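Local coordinates for protein epidermin leader peptide processing serine protease EpiP (Staphylococcus aureus subsp. aureus, PDB 3QFH) that probably cleaves the leader peptide from the precursor of the lantibiotic epidermin, acting as a subtilisin-like serine endopeptidase, at residues 224-234 with 266-277; 389-400 with 407-415. All coordinates share one frame; numbering follows the deposited sequence.

Contact 1 of 2, residues 224-234 with 266-277; sequences ANDGNQVINIS and YAKKKKSIVVAA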
loop_
_atom_site.group_PDB
_atom_site.type_symbol
_atom_site.label_atom_id
_atom_site.label_comp_id
_atom_site.label_asym_id
_atom_site.label_seq_id
_atom_site.Cartn_x
_atom_site.Cartn_y
_atom_site.Cartn_z
ATOM N N ALA A 224 -2.632 -12.135 -3.585
ATOM C CA ALA A 224 -3.886 -12.826 -3.353
ATOM C C ALA A 224 -3.777 -14.285 -3.781
ATOM O O ALA A 224 -4.307 -15.172 -3.106
ATOM C CB ALA A 224 -5.032 -12.130 -4.079
ATOM N N ASN A 225 -3.097 -14.551 -4.896
ATOM C CA ASN A 225 -2.916 -15.947 -5.332
ATOM C C ASN A 225 -2.006 -16.732 -4.400
ATOM O O ASN A 225 -2.144 -17.946 -4.279
ATOM C CB ASN A 225 -2.378 -16.045 -6.770
ATOM C CG ASN A 225 -3.438 -15.725 -7.821
ATOM O OD1 ASN A 225 -4.640 -15.720 -7.533
ATOM N ND2 ASN A 225 -2.994 -15.454 -9.045
ATOM N N ASP A 226 -1.053 -16.043 -3.786
ATOM C CA ASP A 226 -0.116 -16.664 -2.845
ATOM C C ASP A 226 -0.731 -16.912 -1.450
ATOM O O ASP A 226 -0.059 -17.428 -0.573
ATOM C CB ASP A 226 1.165 -15.822 -2.708
ATOM C CG ASP A 226 2.077 -15.893 -3.948
ATOM O OD1 ASP A 226 1.826 -16.713 -4.854
ATOM O OD2 ASP A 226 3.071 -15.120 -3.996
ATOM N N GLY A 227 -1.988 -16.527 -1.246
ATOM C CA GLY A 227 -2.672 -16.784 0.016
ATOM C C GLY A 227 -2.417 -15.796 1.139
ATOM O O GLY A 227 -2.682 -16.103 2.299
ATOM N N ASN A 228 -1.904 -14.616 0.803
ATOM C CA ASN A 228 -1.702 -13.551 1.786
ATOM C C ASN A 228 -3.044 -12.918 2.039
ATOM O O ASN A 228 -3.581 -12.244 1.167
ATOM C CB ASN A 228 -0.771 -12.479 1.240
ATOM C CG ASN A 228 0.598 -12.994 0.968
ATOM O OD1 ASN A 228 1.378 -13.225 1.887
ATOM N ND2 ASN A 228 0.928 -13.142 -0.308
ATOM N N GLN A 229 -3.594 -13.099 3.222
ATOM C CA GLN A 229 -4.914 -12.551 3.498
ATOM C C GLN A 229 -4.939 -11.067 3.805
ATOM O O GLN A 229 -6.007 -10.477 3.811
ATOM C CB GLN A 229 -5.637 -13.348 4.592
ATOM C CG GLN A 229 -6.216 -14.663 4.084
ATOM C CD GLN A 229 -7.270 -15.211 5.016
ATOM O OE1 GLN A 229 -6.974 -15.605 6.135
ATOM N NE2 GLN A 229 -8.515 -15.217 4.560
ATOM N N VAL A 230 -3.787 -10.472 4.086
ATOM C CA VAL A 230 -3.704 -9.016 4.285
ATOM C C VAL A 230 -2.677 -8.480 3.288
ATOM O O VAL A 230 -1.563 -8.965 3.227
ATOM C CB VAL A 230 -3.316 -8.628 5.732
ATOM C CG1 VAL A 230 -3.205 -7.088 5.881
ATOM C CG2 VAL A 230 -4.316 -9.211 6.733
ATOM N N ILE A 231 -3.060 -7.469 2.518
ATOM C CA ILE A 231 -2.219 -6.891 1.488
ATOM C C ILE A 231 -2.075 -5.408 1.779
ATOM O O ILE A 231 -3.071 -4.672 1.748
ATOM C CB ILE A 231 -2.839 -7.085 0.075
ATOM C CG1 ILE A 231 -3.072 -8.567 -0.220
ATOM C CG2 ILE A 231 -1.920 -6.453 -0.982
ATOM C CD1 ILE A 231 -3.809 -8.869 -1.570
ATOM N N ASN A 232 -0.841 -4.981 2.048
ATOM C CA ASN A 232 -0.534 -3.587 2.414
ATOM C C ASN A 232 -0.016 -2.802 1.221
ATOM O O ASN A 232 0.996 -3.169 0.628
ATOM C CB ASN A 232 0.512 -3.589 3.544
ATOM C CG ASN A 232 0.778 -2.224 4.114
ATOM O OD1 ASN A 232 0.160 -1.827 5.109
ATOM N ND2 ASN A 232 1.665 -1.471 3.474
ATOM N N ILE A 233 -0.715 -1.730 0.870
ATOM C CA ILE A 233 -0.310 -0.863 -0.246
ATOM C C ILE A 233 -0.064 0.536 0.301
ATOM O O ILE A 233 -0.992 1.267 0.666
ATOM C CB ILE A 233 -1.363 -0.820 -1.365
ATOM C CG1 ILE A 233 -1.823 -2.228 -1.726
ATOM C CG2 ILE A 233 -0.798 -0.155 -2.605
ATOM C CD1 ILE A 233 -2.931 -2.247 -2.767
ATOM N N SER A 234 1.207 0.897 0.398
ATOM C CA SER A 234 1.583 2.202 0.894
ATOM C C SER A 234 1.683 3.222 -0.265
ATOM O O SER A 234 1.688 4.429 -0.031
ATOM C CB SER A 234 2.865 2.094 1.757
ATOM O OG SER A 234 2.594 1.442 3.035
ATOM N N TYR A 266 -10.440 -8.674 -7.146
ATOM C CA TYR A 266 -9.921 -10.019 -7.317
ATOM C C TYR A 266 -9.403 -10.504 -5.949
ATOM O O TYR A 266 -9.719 -11.619 -5.518
ATOM C CB TYR A 266 -8.814 -10.043 -8.368
ATOM C CG TYR A 266 -8.213 -11.414 -8.635
ATOM C CD1 TYR A 266 -8.699 -12.228 -9.645
ATOM C CD2 TYR A 266 -7.161 -11.888 -7.868
ATOM C CE1 TYR A 266 -8.143 -13.481 -9.889
ATOM C CE2 TYR A 266 -6.601 -13.116 -8.099
ATOM C CZ TYR A 266 -7.092 -13.913 -9.106
ATOM O OH TYR A 266 -6.522 -15.138 -9.316
ATOM N N ALA A 267 -8.635 -9.655 -5.266
ATOM C CA ALA A 267 -8.113 -10.000 -3.940
ATOM C C ALA A 267 -9.259 -10.316 -3.010
ATOM O O ALA A 267 -9.186 -11.284 -2.273
ATOM C CB ALA A 267 -7.237 -8.883 -3.355
ATOM N N LYS A 268 -10.317 -9.498 -3.050
ATOM C CA LYS A 268 -11.488 -9.715 -2.191
ATOM C C LYS A 268 -12.126 -11.083 -2.470
ATOM O O LYS A 268 -12.472 -11.798 -1.548
ATOM C CB LYS A 268 -12.526 -8.624 -2.395
ATOM C CG LYS A 268 -13.790 -8.778 -1.531
ATOM C CD LYS A 268 -14.877 -7.836 -2.045
ATOM C CE LYS A 268 -16.232 -8.058 -1.366
ATOM N NZ LYS A 268 -16.164 -7.765 0.086
ATOM N N LYS A 269 -12.246 -11.446 -3.741
ATOM C CA LYS A 269 -12.813 -12.740 -4.116
ATOM C C LYS A 269 -11.947 -13.885 -3.564
ATOM O O LYS A 269 -12.453 -14.920 -3.212
ATOM C CB LYS A 269 -12.933 -12.860 -5.636
ATOM C CG LYS A 269 -13.587 -14.170 -6.093
ATOM C CD LYS A 269 -13.626 -14.313 -7.621
ATOM C CE LYS A 269 -12.220 -14.463 -8.199
ATOM N NZ LYS A 269 -12.237 -14.848 -9.639
ATOM N N LYS A 270 -10.647 -13.670 -3.482
ATOM C CA LYS A 270 -9.728 -14.661 -2.943
ATOM C C LYS A 270 -9.640 -14.621 -1.414
ATOM O O LYS A 270 -8.812 -15.322 -0.837
ATOM C CB LYS A 270 -8.318 -14.457 -3.522
ATOM C CG LYS A 270 -8.245 -14.431 -5.042
ATOM C CD LYS A 270 -8.651 -15.729 -5.703
ATOM C CE LYS A 270 -7.561 -16.770 -5.643
ATOM N NZ LYS A 270 -7.935 -17.899 -6.542
ATOM N N LYS A 271 -10.459 -13.788 -0.773
ATOM C CA LYS A 271 -10.505 -13.673 0.685
ATOM C C LYS A 271 -9.290 -12.949 1.254
ATOM O O LYS A 271 -8.796 -13.338 2.316
ATOM C CB LYS A 271 -10.631 -15.048 1.374
ATOM C CG LYS A 271 -11.751 -15.950 0.847
ATOM C CD LYS A 271 -13.110 -15.349 1.063
ATOM C CE LYS A 271 -14.217 -16.319 0.618
ATOM N NZ LYS A 271 -15.559 -15.750 0.862
ATOM N N SER A 272 -8.788 -11.939 0.538
ATOM C CA SER A 272 -7.704 -11.112 1.033
ATOM C C SER A 272 -8.275 -9.722 1.244
ATOM O O SER A 272 -9.191 -9.304 0.521
ATOM C CB SER A 272 -6.533 -11.014 0.068
ATOM O OG SER A 272 -5.893 -12.260 -0.102
ATOM N N ILE A 273 -7.761 -9.042 2.257
ATOM C CA ILE A 273 -8.146 -7.676 2.575
ATOM C C ILE A 273 -7.032 -6.779 2.047
ATOM O O ILE A 273 -5.842 -7.079 2.254
ATOM C CB ILE A 273 -8.201 -7.452 4.133
ATOM C CG1 ILE A 273 -9.053 -8.518 4.823
ATOM C CG2 ILE A 273 -8.688 -6.046 4.465
ATOM C CD1 ILE A 273 -8.975 -8.460 6.352
ATOM N N VAL A 274 -7.409 -5.672 1.406
ATOM C CA VAL A 274 -6.468 -4.691 0.896
ATOM C C VAL A 274 -6.518 -3.443 1.786
ATOM O O VAL A 274 -7.589 -2.839 1.991
ATOM C CB VAL A 274 -6.797 -4.310 -0.569
ATOM C CG1 VAL A 274 -5.894 -3.138 -1.052
ATOM C CG2 VAL A 274 -6.651 -5.514 -1.502
ATOM N N VAL A 275 -5.362 -3.076 2.331
ATOM C CA VAL A 275 -5.206 -1.904 3.186
ATOM C C VAL A 275 -4.343 -0.884 2.435
ATOM O O VAL A 275 -3.212 -1.178 2.042
ATOM C CB VAL A 275 -4.518 -2.277 4.502
ATOM C CG1 VAL A 275 -4.454 -1.050 5.460
ATOM C CG2 VAL A 275 -5.245 -3.471 5.143
ATOM N N ALA A 276 -4.857 0.319 2.286
ATOM C CA ALA A 276 -4.204 1.320 1.507
ATOM C C ALA A 276 -3.956 2.588 2.312
ATOM O O ALA A 276 -4.773 2.991 3.132
ATOM C CB ALA A 276 -5.083 1.649 0.292
ATOM N N ALA A 277 -2.836 3.221 2.033
ATOM C CA ALA A 277 -2.482 4.472 2.684
ATOM C C ALA A 277 -3.231 5.631 2.064
ATOM O O ALA A 277 -3.353 5.720 0.846
ATOM C CB ALA A 277 -0.982 4.738 2.551
HETATM O O HOH W 1 -5.710 -14.854 -0.503
#
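With chi1 of Y266 at -179°, its ring is carried out beside the carbonyl carbon and reaches N225, whose own CG sits beside the backbone N (chi1 -75°). The phenol OH donates to N225 OD1 over 2.7 Å, in the amide plane and on a lone pair, while the amide and ring planes stand 73° apart. Next to this bond, A224 CB packs on A267 CA at 3.7 Å, so the ends of helices 213-225 and 254-269 touch. Each helix closes in a Schellman motif, with G227 and K271 at positive phi, and each segment then enters a strand. At this turn S272 OG donates to N228 O at 2.6 Å, tilted from the carbonyl plane, and lies within hydrogen-bonding distance of a water that also nears A224 O and K270 O; able to serve only two at a time, it bridges the helix ends. Q229 NE2 reaches K271 O at 2.9 Å and has a second partner in E403 O. Beyond, a regular ladder joins strands 230-233 and 273-277, from I273 N to Q229 O (2.7 Å) through to A277 N on I233 O. On the face turned to these helices, I231 CD1 lies over A267 CB (3.9 Å) and I233 CD1 meets V274 CG1 at 3.5 Å. Two adjacent parallel strands, each following its helix, are characteristic of the Rossmann-like alpha/beta sheet of subtilases.

Contact 2 of 2, residues 389-400 with 407-415; sequences VSGALALIIDKY and DKAIELLYQ. With SO4 (sulfate ion), chain M.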
loop_
_atom_site.group_PDB
_atom_site.type_symbol
_atom_site.label_atom_id
_atom_site.label_comp_id
_atom_site.label_asym_id
_atom_site.label_seq_id
_atom_site.Cartn_x
_atom_site.Cartn_y
_atom_site.Cartn_z
ATOM N N VAL A 389 -2.062 -1.008 10.761
ATOM C CA VAL A 389 -3.401 -1.514 10.548
ATOM C C VAL A 389 -3.334 -2.877 9.874
ATOM O O VAL A 389 -4.085 -3.787 10.254
ATOM C CB VAL A 389 -4.267 -0.539 9.732
ATOM C CG1 VAL A 389 -5.619 -1.164 9.361
ATOM C CG2 VAL A 389 -4.455 0.786 10.502
ATOM N N SER A 390 -2.454 -3.042 8.881
ATOM C CA SER A 390 -2.325 -4.359 8.224
ATOM C C SER A 390 -1.919 -5.415 9.254
ATOM O O SER A 390 -2.476 -6.527 9.298
ATOM C CB SER A 390 -1.294 -4.350 7.088
ATOM O OG SER A 390 -1.690 -3.515 6.012
ATOM N N GLY A 391 -0.912 -5.096 10.049
ATOM C CA GLY A 391 -0.469 -6.011 11.103
ATOM C C GLY A 391 -1.577 -6.376 12.073
ATOM O O GLY A 391 -1.725 -7.543 12.447
ATOM N N ALA A 392 -2.365 -5.374 12.474
ATOM C CA ALA A 392 -3.479 -5.571 13.391
ATOM C C ALA A 392 -4.511 -6.544 12.816
ATOM O O ALA A 392 -5.001 -7.459 13.528
ATOM C CB ALA A 392 -4.139 -4.200 13.750
ATOM N N LEU A 393 -4.840 -6.381 11.528
ATOM C CA LEU A 393 -5.788 -7.302 10.876
ATOM C C LEU A 393 -5.272 -8.728 10.846
ATOM O O LEU A 393 -6.061 -9.690 10.965
ATOM C CB LEU A 393 -6.110 -6.832 9.467
ATOM C CG LEU A 393 -7.037 -5.620 9.374
ATOM C CD1 LEU A 393 -6.937 -4.977 8.011
ATOM C CD2 LEU A 393 -8.481 -6.046 9.675
ATOM N N ALA A 394 -3.962 -8.892 10.666
ATOM C CA ALA A 394 -3.382 -10.229 10.684
ATOM C C ALA A 394 -3.578 -10.837 12.076
ATOM O O ALA A 394 -3.928 -12.026 12.216
ATOM C CB ALA A 394 -1.901 -10.203 10.298
ATOM N N LEU A 395 -3.369 -10.031 13.102
ATOM C CA LEU A 395 -3.553 -10.491 14.494
ATOM C C LEU A 395 -4.995 -10.873 14.795
ATOM O O LEU A 395 -5.257 -11.877 15.464
ATOM C CB LEU A 395 -3.108 -9.422 15.480
ATOM C CG LEU A 395 -1.622 -9.040 15.510
ATOM C CD1 LEU A 395 -1.394 -7.918 16.530
ATOM C CD2 LEU A 395 -0.773 -10.266 15.832
ATOM N N ILE A 396 -5.925 -10.066 14.299
ATOM C CA ILE A 396 -7.352 -10.280 14.514
ATOM C C ILE A 396 -7.831 -11.564 13.817
ATOM O O ILE A 396 -8.573 -12.362 14.391
ATOM C CB ILE A 396 -8.160 -9.056 14.043
ATOM C CG1 ILE A 396 -7.904 -7.881 14.992
ATOM C CG2 ILE A 396 -9.659 -9.392 14.000
ATOM C CD1 ILE A 396 -8.293 -6.510 14.399
ATOM N N ILE A 397 -7.387 -11.765 12.589
ATOM C CA ILE A 397 -7.742 -12.980 11.849
ATOM C C ILE A 397 -7.254 -14.233 12.593
ATOM O O ILE A 397 -7.983 -15.240 12.720
ATOM C CB ILE A 397 -7.181 -12.940 10.406
ATOM C CG1 ILE A 397 -7.890 -11.831 9.605
ATOM C CG2 ILE A 397 -7.408 -14.297 9.708
ATOM C CD1 ILE A 397 -7.207 -11.457 8.243
ATOM N N ASP A 398 -6.030 -14.181 13.096
ATOM C CA ASP A 398 -5.473 -15.335 13.817
ATOM C C ASP A 398 -6.107 -15.507 15.226
ATOM O O ASP A 398 -6.415 -16.618 15.651
ATOM C CB ASP A 398 -3.957 -15.224 13.910
ATOM C CG ASP A 398 -3.276 -15.284 12.540
ATOM O OD1 ASP A 398 -3.958 -15.646 11.553
ATOM O OD2 ASP A 398 -2.063 -14.953 12.443
ATOM N N LYS A 399 -6.348 -14.397 15.910
ATOM C CA LYS A 399 -6.906 -14.439 17.262
ATOM C C LYS A 399 -8.325 -15.005 17.315
ATOM O O LYS A 399 -8.629 -15.788 18.187
ATOM C CB LYS A 399 -6.903 -13.037 17.882
ATOM C CG LYS A 399 -7.345 -12.959 19.343
ATOM C CD LYS A 399 -6.270 -13.467 20.315
ATOM C CE LYS A 399 -6.721 -13.291 21.753
ATOM N NZ LYS A 399 -5.625 -13.503 22.745
ATOM N N TYR A 400 -9.170 -14.620 16.368
ATOM C CA TYR A 400 -10.577 -15.036 16.370
ATOM C C TYR A 400 -10.907 -16.063 15.285
ATOM O O TYR A 400 -12.068 -16.435 15.118
ATOM C CB TYR A 400 -11.480 -13.787 16.264
ATOM C CG TYR A 400 -11.172 -12.789 17.344
ATOM C CD1 TYR A 400 -10.332 -11.717 17.095
ATOM C CD2 TYR A 400 -11.647 -12.957 18.636
ATOM C CE1 TYR A 400 -10.018 -10.795 18.084
ATOM C CE2 TYR A 400 -11.323 -12.038 19.649
ATOM C CZ TYR A 400 -10.511 -10.955 19.354
ATOM O OH TYR A 400 -10.169 -10.026 20.313
ATOM N N ASP A 407 -13.915 -10.254 6.186
ATOM C CA ASP A 407 -14.663 -8.999 6.423
ATOM C C ASP A 407 -15.036 -8.870 7.898
ATOM O O ASP A 407 -15.183 -7.754 8.396
ATOM C CB ASP A 407 -15.930 -8.882 5.554
ATOM C CG ASP A 407 -16.706 -7.547 5.786
ATOM O OD1 ASP A 407 -16.092 -6.514 6.191
ATOM O OD2 ASP A 407 -17.947 -7.527 5.557
ATOM N N LYS A 408 -15.202 -10.007 8.588
ATOM C CA LYS A 408 -15.472 -9.997 10.022
ATOM C C LYS A 408 -14.284 -9.401 10.773
ATOM O O LYS A 408 -14.452 -8.866 11.858
ATOM C CB LYS A 408 -15.735 -11.402 10.578
ATOM C CG LYS A 408 -16.984 -12.099 10.070
ATOM C CD LYS A 408 -17.186 -13.396 10.835
ATOM C CE LYS A 408 -18.350 -14.198 10.289
ATOM N NZ LYS A 408 -18.478 -15.484 10.987
ATOM N N ALA A 409 -13.080 -9.548 10.224
ATOM C CA ALA A 409 -11.877 -8.961 10.834
ATOM C C ALA A 409 -11.938 -7.451 10.714
ATOM O O ALA A 409 -11.619 -6.726 11.652
ATOM C CB ALA A 409 -10.612 -9.481 10.163
ATOM N N ILE A 410 -12.344 -6.981 9.543
ATOM C CA ILE A 410 -12.475 -5.542 9.302
ATOM C C ILE A 410 -13.520 -4.946 10.249
ATOM O O ILE A 410 -13.270 -3.932 10.857
ATOM C CB ILE A 410 -12.868 -5.257 7.855
ATOM C CG1 ILE A 410 -11.780 -5.765 6.915
ATOM C CG2 ILE A 410 -13.097 -3.768 7.633
ATOM C CD1 ILE A 410 -12.190 -5.763 5.449
ATOM N N GLU A 411 -14.675 -5.604 10.399
ATOM C CA GLU A 411 -15.723 -5.093 11.288
ATOM C C GLU A 411 -15.306 -5.111 12.749
ATOM O O GLU A 411 -15.665 -4.221 13.494
ATOM C CB GLU A 411 -17.065 -5.823 11.080
ATOM C CG GLU A 411 -17.657 -5.515 9.692
ATOM C CD GLU A 411 -17.760 -3.987 9.416
ATOM O OE1 GLU A 411 -18.300 -3.258 10.278
ATOM O OE2 GLU A 411 -17.302 -3.522 8.344
ATOM N N LEU A 412 -14.555 -6.126 13.156
ATOM C CA LEU A 412 -14.056 -6.187 14.518
ATOM C C LEU A 412 -13.050 -5.023 14.721
ATOM O O LEU A 412 -13.119 -4.292 15.721
ATOM C CB LEU A 412 -13.443 -7.561 14.796
ATOM C CG LEU A 412 -13.083 -7.862 16.253
ATOM C CD1 LEU A 412 -13.139 -9.368 16.525
ATOM C CD2 LEU A 412 -11.724 -7.257 16.654
ATOM N N LEU A 413 -12.166 -4.822 13.749
ATOM C CA LEU A 413 -11.212 -3.718 13.809
ATOM C C LEU A 413 -11.969 -2.393 13.982
ATOM O O LEU A 413 -11.691 -1.618 14.890
ATOM C CB LEU A 413 -10.335 -3.684 12.541
ATOM C CG LEU A 413 -9.359 -2.511 12.401
ATOM C CD1 LEU A 413 -8.204 -2.657 13.366
ATOM C CD2 LEU A 413 -8.826 -2.372 10.980
ATOM N N TYR A 414 -12.959 -2.160 13.132
ATOM C CA TYR A 414 -13.687 -0.904 13.177
ATOM C C TYR A 414 -14.509 -0.639 14.434
ATOM O O TYR A 414 -14.585 0.506 14.884
ATOM C CB TYR A 414 -14.619 -0.757 11.965
ATOM C CG TYR A 414 -13.927 -0.634 10.616
ATOM C CD1 TYR A 414 -12.581 -0.264 10.517
ATOM C CD2 TYR A 414 -14.666 -0.741 9.435
ATOM C CE1 TYR A 414 -11.962 -0.112 9.279
ATOM C CE2 TYR A 414 -14.061 -0.567 8.191
ATOM C CZ TYR A 414 -12.709 -0.249 8.125
ATOM O OH TYR A 414 -12.113 -0.099 6.905
ATOM N N GLN A 415 -15.138 -1.681 14.970
ATOM C CA GLN A 415 -16.027 -1.550 16.113
ATOM C C GLN A 415 -15.379 -1.777 17.459
ATOM O O GLN A 415 -15.818 -1.189 18.424
ATOM C CB GLN A 415 -17.210 -2.520 15.970
ATOM C CG GLN A 415 -18.052 -2.290 14.732
ATOM C CD GLN A 415 -18.669 -0.903 14.698
ATOM O OE1 GLN A 415 -19.098 -0.368 15.731
ATOM N NE2 GLN A 415 -18.724 -0.314 13.510
HETATM S S SO4 M . -18.748 3.799 14.846
HETATM O O1 SO4 M . -19.517 2.947 13.938
HETATM O O2 SO4 M . -19.594 4.774 15.519
HETATM O O3 SO4 M . -18.064 2.953 15.815
HETATM O O4 SO4 M . -17.744 4.528 14.069
#
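Two helices pack here mainly through apolar side chains, on the face of the parallel sheet that carries V230 and V275 in the subtilisin-like fold. Helix 382-400 lies against strands 230-233 and 273-277, and helix 406-416 crosses it after a short connection, with the segment axes 9.2 Å apart and inclined at 112°. The steep crossing confines close backbone approach to one place, where A409, with its small side chain, faces I396 and I397: A409 CB comes to 3.6 Å from I397 CG1, and I396 CG2 rests on A409 CA.

L413 is a knob in the hole formed by V389, A392, L393 and I396. Its CG is turned anti to the backbone N (chi1 175°), and the two methyls divide the work: CD2 fits against V389 CG1 at 3.8 Å and L393 CD2 at 3.9 Å, whereas CD1 lies by I396 CD1. L393 CD2 also reaches over the A409 carbonyl, filling the angle between the helices. No hydrogen bond crosses the interface, so shape and burial of hydrocarbon hold it. Far from this packing, Q415 NE2 makes a weak hydrogen bond to a sulfate, probably from the crystallisation liquor, that H430 also binds.

At the C-terminal end of segment 389-400, the hydroxyl of Y400 is held by A438 O and V441 N. K399 CG covers one face of its ring; against the opposite face L412 CD1 makes a CH-pi contact, 3.9 Å from the centroid and 19° off the normal.

Both contacts are largely buried, but contact 1 lies nearer the middle of the chain, about 10 Å from its centre to that of the molecule, against about 17 Å for contact 2. Contact 1 joins neighbouring strands and the helix ends that feed them, and backbone hydrogen bonds dominate it; contact 2 joins two helices and has no hydrogen bond across its interface. They meet at one sheet face: helix 382-400 lies on V230 and V275, with V275 CB 3.4 Å from S390 OG, and helix 406-416 reaches I273 through I410, where I273 CG2 packs on I410 CD1 at 3.6 Å. Both helices of contact 2 thus touch the strands of contact 1.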